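Local coordinates for protein polyketide synthase (Lyngbya majuscula 19L, PDB 3QIT) that acts as the decarboxylating thioesterase of curacin A biosynthesis, releasing the chain and forming its terminal alkene through sulfate elimination, at residues 179-182 with 183-187; 102-105 with 106-109. All blocks are in the same frame, centred on the assembly; numbering follows the deposited sequence.

Contact 1. Residues 179-182 with 183-187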
ATOM      1  N   GLU B 179     -35.125  -3.159  13.389  1.00 28.00           N
ATOM      2  CA  GLU B 179     -35.461  -3.709  12.087  1.00 31.79           C
ATOM      3  C   GLU B 179     -35.337  -2.611  11.028  1.00 24.70           C
ATOM      4  O   GLU B 179     -34.782  -2.845   9.946  1.00 23.97           O
ATOM      5  CB  GLU B 179     -36.872  -4.325  12.099  1.00 35.86           C
ATOM      6  CG  GLU B 179     -37.258  -5.085  10.823  1.00 48.37           C
ATOM      7  CD  GLU B 179     -37.618  -4.169   9.643  1.00 56.91           C
ATOM      8  OE1 GLU B 179     -38.232  -3.097   9.862  1.00 60.66           O
ATOM      9  OE2 GLU B 179     -37.289  -4.524   8.488  1.00 57.51           O
ATOM     10  N   GLU B 180     -35.831  -1.412  11.348  1.00 26.71           N
ATOM     11  CA  GLU B 180     -35.832  -0.301  10.388  1.00 26.34           C
ATOM     12  C   GLU B 180     -34.428   0.131   9.948  1.00 23.73           C
ATOM     13  O   GLU B 180     -34.196   0.356   8.760  1.00 24.61           O
ATOM     14  CB  GLU B 180     -36.596   0.921  10.936  1.00 29.80           C
ATOM     15  CG  GLU B 180     -38.094   0.681  11.222  1.00 39.30           C
ATOM     16  CD  GLU B 180     -38.402   0.222  12.659  1.00 45.23           C
ATOM     17  OE1 GLU B 180     -37.698  -0.658  13.202  1.00 40.46           O
ATOM     18  OE2 GLU B 180     -39.385   0.735  13.247  1.00 51.84           O
ATOM     19  N   PHE B 181     -33.522   0.289  10.912  1.00 24.89           N
ATOM     20  CA  PHE B 181     -32.182   0.792  10.631  1.00 24.09           C
ATOM     21  C   PHE B 181     -31.387  -0.312   9.939  1.00 24.55           C
ATOM     22  O   PHE B 181     -30.652  -0.039   8.995  1.00 21.18           O
ATOM     23  CB  PHE B 181     -31.487   1.289  11.906  1.00 21.91           C
ATOM     24  CG  PHE B 181     -30.221   2.099  11.659  1.00 23.86           C
ATOM     25  CD1 PHE B 181     -30.034   2.821  10.474  1.00 22.64           C
ATOM     26  CD2 PHE B 181     -29.241   2.161  12.630  1.00 28.77           C
ATOM     27  CE1 PHE B 181     -28.855   3.563  10.250  1.00 24.05           C
ATOM     28  CE2 PHE B 181     -28.072   2.907  12.433  1.00 27.29           C
ATOM     29  CZ  PHE B 181     -27.878   3.593  11.236  1.00 23.68           C
ATOM     30  N   SER B 182     -31.591  -1.558  10.361  1.00 23.69           N
ATOM     31  CA  SER B 182     -30.920  -2.683   9.690  1.00 23.37           C
ATOM     32  C   SER B 182     -31.297  -2.709   8.201  1.00 17.55           C
ATOM     33  O   SER B 182     -30.457  -2.945   7.305  1.00 21.16           O
ATOM     34  CB  SER B 182     -31.226  -4.018  10.395  1.00 20.88           C
ATOM     35  OG  SER B 182     -32.523  -4.481  10.080  1.00 23.23           O
ATOM     36  N   TYR B 183     -32.553  -2.438   7.919  1.00 20.03           N
ATOM     37  CA  TYR B 183     -33.017  -2.387   6.542  1.00 18.36           C
ATOM     38  C   TYR B 183     -32.414  -1.221   5.758  1.00 22.22           C
ATOM     39  O   TYR B 183     -31.941  -1.401   4.652  1.00 19.32           O
ATOM     40  CB  TYR B 183     -34.546  -2.323   6.504  1.00 24.75           C
ATOM     41  CG  TYR B 183     -35.043  -2.471   5.101  1.00 25.46           C
ATOM     42  CD1 TYR B 183     -35.273  -3.745   4.554  1.00 28.90           C
ATOM     43  CD2 TYR B 183     -35.198  -1.356   4.286  1.00 29.95           C
ATOM     44  CE1 TYR B 183     -35.704  -3.888   3.239  1.00 29.16           C
ATOM     45  CE2 TYR B 183     -35.625  -1.481   2.978  1.00 32.16           C
ATOM     46  CZ  TYR B 183     -35.874  -2.739   2.460  1.00 30.81           C
ATOM     47  OH  TYR B 183     -36.298  -2.836   1.162  1.00 36.44           O
ATOM     48  N   ILE B 184     -32.430  -0.027   6.340  1.00 19.76           N
ATOM     49  CA  ILE B 184     -31.820   1.152   5.739  1.00 22.70           C
ATOM     50  C   ILE B 184     -30.319   0.912   5.352  1.00 19.49           C
ATOM     51  O   ILE B 184     -29.855   1.281   4.244  1.00 19.39           O
ATOM     52  CB  ILE B 184     -32.041   2.349   6.723  1.00 23.73           C
ATOM     53  CG1 ILE B 184     -33.507   2.818   6.592  1.00 25.43           C
ATOM     54  CG2 ILE B 184     -31.051   3.479   6.489  1.00 30.38           C
ATOM     55  CD1 ILE B 184     -34.005   3.678   7.749  1.00 29.48           C
ATOM     56  N   LEU B 185     -29.589   0.277   6.253  1.00 22.48           N
ATOM     57  CA  LEU B 185     -28.160  -0.032   6.024  1.00 16.77           C
ATOM     58  C   LEU B 185     -27.995  -1.028   4.871  1.00 13.42           C
ATOM     59  O   LEU B 185     -27.244  -0.780   3.946  1.00 16.91           O
ATOM     60  CB  LEU B 185     -27.555  -0.596   7.292  1.00 19.43           C
ATOM     61  CG  LEU B 185     -27.372   0.447   8.403  1.00 17.96           C
ATOM     62  CD1 LEU B 185     -27.129  -0.275   9.735  1.00 19.66           C
ATOM     63  CD2 LEU B 185     -26.234   1.370   8.072  1.00 15.81           C
ATOM     64  N   ALA B 186     -28.780  -2.108   4.903  1.00 16.88           N
ATOM     65  CA  ALA B 186     -28.696  -3.144   3.848  1.00 15.64           C
ATOM     66  C   ALA B 186     -29.088  -2.609   2.466  1.00 16.60           C
ATOM     67  O   ALA B 186     -28.477  -2.966   1.464  1.00 16.93           O
ATOM     68  CB  ALA B 186     -29.561  -4.365   4.220  1.00 17.67           C
ATOM     69  N   GLN B 187     -30.155  -1.798   2.419  1.00 18.90           N
ATOM     70  CA  GLN B 187     -30.597  -1.073   1.237  1.00 21.83           C
ATOM     71  C   GLN B 187     -29.455  -0.338   0.557  1.00 21.19           C
ATOM     72  O   GLN B 187     -29.305  -0.405  -0.663  1.00 19.23           O
ATOM     73  CB  GLN B 187     -31.679  -0.067   1.714  1.00 21.83           C
ATOM     74  CG  GLN B 187     -32.325   0.883   0.724  1.00 27.24           C
ATOM     75  CD  GLN B 187     -33.450   1.709   1.417  1.00 25.04           C
ATOM     76  OE1 GLN B 187     -33.181   2.550   2.273  1.00 29.40           O
ATOM     77  NE2 GLN B 187     -34.693   1.452   1.048  1.00 28.40           N
TER

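Contact 2. Residues 102-105 with 106-109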
ATOM      1  N   HIS B 102     -14.692   4.912  15.264  1.00 12.39           N
ATOM      2  CA  HIS B 102     -15.127   3.684  15.933  1.00 12.62           C
ATOM      3  C   HIS B 102     -14.257   2.499  15.488  1.00 16.77           C
ATOM      4  O   HIS B 102     -14.135   2.237  14.284  1.00 15.99           O
ATOM      5  CB  HIS B 102     -16.569   3.345  15.574  1.00 15.78           C
ATOM      6  CG  HIS B 102     -17.010   2.023  16.122  1.00 17.75           C
ATOM      7  ND1 HIS B 102     -17.266   0.930  15.324  1.00 20.84           N
ATOM      8  CD2 HIS B 102     -17.215   1.617  17.396  1.00 17.76           C
ATOM      9  CE1 HIS B 102     -17.620  -0.094  16.086  1.00 17.71           C
ATOM     10  NE2 HIS B 102     -17.583   0.290  17.345  1.00 20.27           N
ATOM     11  N   SER B 103     -13.692   1.782  16.455  1.00 15.11           N
ATOM     12  CA  SER B 103     -12.858   0.567  16.168  1.00 17.59           C
ATOM     13  C   SER B 103     -11.697   0.850  15.199  1.00 18.14           C
ATOM     14  O   SER B 103     -10.847   1.683  15.516  1.00 16.56           O
ATOM     15  CB  SER B 103     -13.746  -0.585  15.696  1.00 22.86           C
ATOM     16  OG  SER B 103     -13.010  -1.797  15.738  1.00 22.00           O
ATOM     17  N   MET B 104     -11.614   0.182  14.034  1.00 17.39           N
ATOM     18  CA  MET B 104     -10.605   0.611  13.030  1.00 16.73           C
ATOM     19  C   MET B 104     -10.639   2.123  12.733  1.00 17.59           C
ATOM     20  O   MET B 104      -9.591   2.750  12.507  1.00 16.76           O
ATOM     21  CB  MET B 104     -10.705  -0.171  11.708  1.00 17.93           C
ATOM     22  CG  MET B 104      -9.625   0.253  10.701  1.00 24.07           C
ATOM     23  SD  MET B 104      -9.786  -0.603   9.110  1.00 27.99           S
ATOM     24  CE  MET B 104     -11.157   0.299   8.406  1.00 29.51           C
ATOM     25  N   GLY B 105     -11.838   2.705  12.704  1.00 15.20           N
ATOM     26  CA  GLY B 105     -11.961   4.131  12.492  1.00 15.79           C
ATOM     27  C   GLY B 105     -11.345   4.956  13.614  1.00 16.74           C
ATOM     28  O   GLY B 105     -10.858   6.044  13.378  1.00 16.08           O
ATOM     29  N   ALA B 106     -11.364   4.430  14.838  1.00 14.98           N
ATOM     30  CA  ALA B 106     -10.706   5.094  15.962  1.00 14.94           C
ATOM     31  C   ALA B 106      -9.191   5.047  15.795  1.00 16.64           C
ATOM     32  O   ALA B 106      -8.501   6.026  16.073  1.00 15.76           O
ATOM     33  CB  ALA B 106     -11.120   4.435  17.284  1.00 16.13           C
ATOM     34  N   MET B 107      -8.670   3.907  15.323  1.00 14.87           N
ATOM     35  CA  MET B 107      -7.234   3.784  15.018  1.00 16.36           C
ATOM     36  C   MET B 107      -6.866   4.819  13.948  1.00 18.61           C
ATOM     37  O   MET B 107      -5.912   5.553  14.112  1.00 18.02           O
ATOM     38  CB  MET B 107      -6.879   2.366  14.515  1.00 17.90           C
ATOM     39  CG  MET B 107      -5.400   2.189  14.177  1.00 25.62           C
ATOM     40  SD  MET B 107      -4.936   2.802  12.530  1.00 32.21           S
ATOM     41  CE  MET B 107      -5.774   1.655  11.423  1.00 29.92           C
ATOM     42  N   LEU B 108      -7.658   4.898  12.879  1.00 17.22           N
ATOM     43  CA  LEU B 108      -7.383   5.890  11.823  1.00 16.78           C
ATOM     44  C   LEU B 108      -7.459   7.325  12.335  1.00 18.12           C
ATOM     45  O   LEU B 108      -6.643   8.174  11.954  1.00 18.49           O
ATOM     46  CB  LEU B 108      -8.285   5.702  10.594  1.00 16.81           C
ATOM     47  CG  LEU B 108      -7.998   4.389   9.841  1.00 18.23           C
ATOM     48  CD1 LEU B 108      -9.212   4.039   8.933  1.00 18.73           C
ATOM     49  CD2 LEU B 108      -6.723   4.486   9.014  1.00 19.38           C
ATOM     50  N   ALA B 109      -8.434   7.569  13.197  1.00 16.06           N
ATOM     51  CA  ALA B 109      -8.600   8.874  13.815  1.00 16.78           C
ATOM     52  C   ALA B 109      -7.377   9.237  14.637  1.00 17.63           C
ATOM     53  O   ALA B 109      -6.930  10.382  14.582  1.00 17.05           O
ATOM     54  CB  ALA B 109      -9.856   8.904  14.670  1.00 19.72           C
TER

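Contact 1. Residues 179-182 with 183-187
Leu-185 lies across one face of the Phe-181 ring, a turn further along the same helix. From CB outward, each carbon of this leucine has a partner in Phe-181. Leu-185 CB rests on the carbonyl oxygen, 3.6 Å from Phe-181 O, and Leu-185 CG sits over the ring face, 3.9 Å from Phe-181 CE1 and close to Phe-181 O. At the tip the branches part: Leu-185 CD2 reaches Phe-181 CE1, while Leu-185 CD1 stands 4.0 Å from the centroid of the Phe-181 ring and only 3° off its normal, a CH-pi contact. The phenyl is carried over to this side because its CG is anti to the backbone N (chi1 -167°). Ile-184 CG2 meets the same ring at its edge, 4.2 Å from Phe-181 CD1.

On another side of the helix Ser-182 OG turns back on its own backbone and bonds Glu-179 O at 2.8 Å. Tyr-183 N reaches Glu-179 O at 3.0 Å from the same face of the carbonyl plane, so two donors grip it. An alanine in place of Ser-182 would probably leave Glu-179 O with the helical N-H as its one remaining donor of this pair.

Helix 179-188 is packed by helices 43-51 and 163-173 and by loop residues Leu-40 and Leu-177: Phe-181 touches Gln-43 and Glu-44, and Ser-182, Tyr-183, Leu-185 and Ala-186 pack on helix 163-173.

Contact 2. Residues 102-105 with 106-109
Met-104, Met-107 and Leu-108 meet at the start of helix 104-115. Met-104 CG is the meeting point: Met-107 CE touches it at 4.2 Å and Leu-108 CD1 at the same distance. Met-104 and Leu-108 run side by side in the same direction, whereas Met-107 has to double back, its chain bent at chi2 (-82°) and again at chi3, to bring its methyl there. Leu-108 continues onto Phe-81, Leu-82 and Ile-85 of helix 78-91.

This is the strand-to-helix turn of the alpha/beta hydrolase fold, and Gly-101, Ser-103 and Gly-105 match the GxSxG nucleophile elbow. Ser-103 has the strained backbone of such a turn (phi 55°, psi -121°) and is probably the nucleophile of a triad with His-269 and Glu-127. At Gly-105 a CB would be crowded by His-102 O.

Backbone bonds start the helix. Ser-103 O takes Met-107 N at 3.1 Å, plus a weak bond from Ala-106 N. Leu-108 N bonds Met-104 O at 2.9 Å, and Ala-109 N bonds Gly-105 O.

The His-102 ring has Ser-103 CB over one face, toward the rim, and meets the rings of His-269 and His-272; its NE2 is hydrogen-bonded to His-269 O.

How the contacts relate
Contact 2 comes first along the chain and lies deep in the molecule, its centre about 5 Å from that of the chain, where strand 97-102 of the mixed sheet turns into helix 104-115. Contact 1 follows on helix 179-188, its centre about 18 Å from that of the chain and in the long excursion between strands 120-126 and 234-239, the region where alpha/beta hydrolases usually carry their lid. The centres of the two contacts are 23 Å apart and their nearest atoms about 11 Å, so they do not touch. Both belong to the same alpha/beta hydrolase fold: one builds the probable catalytic turn at the sheet, the other a helix of what is probably the lid.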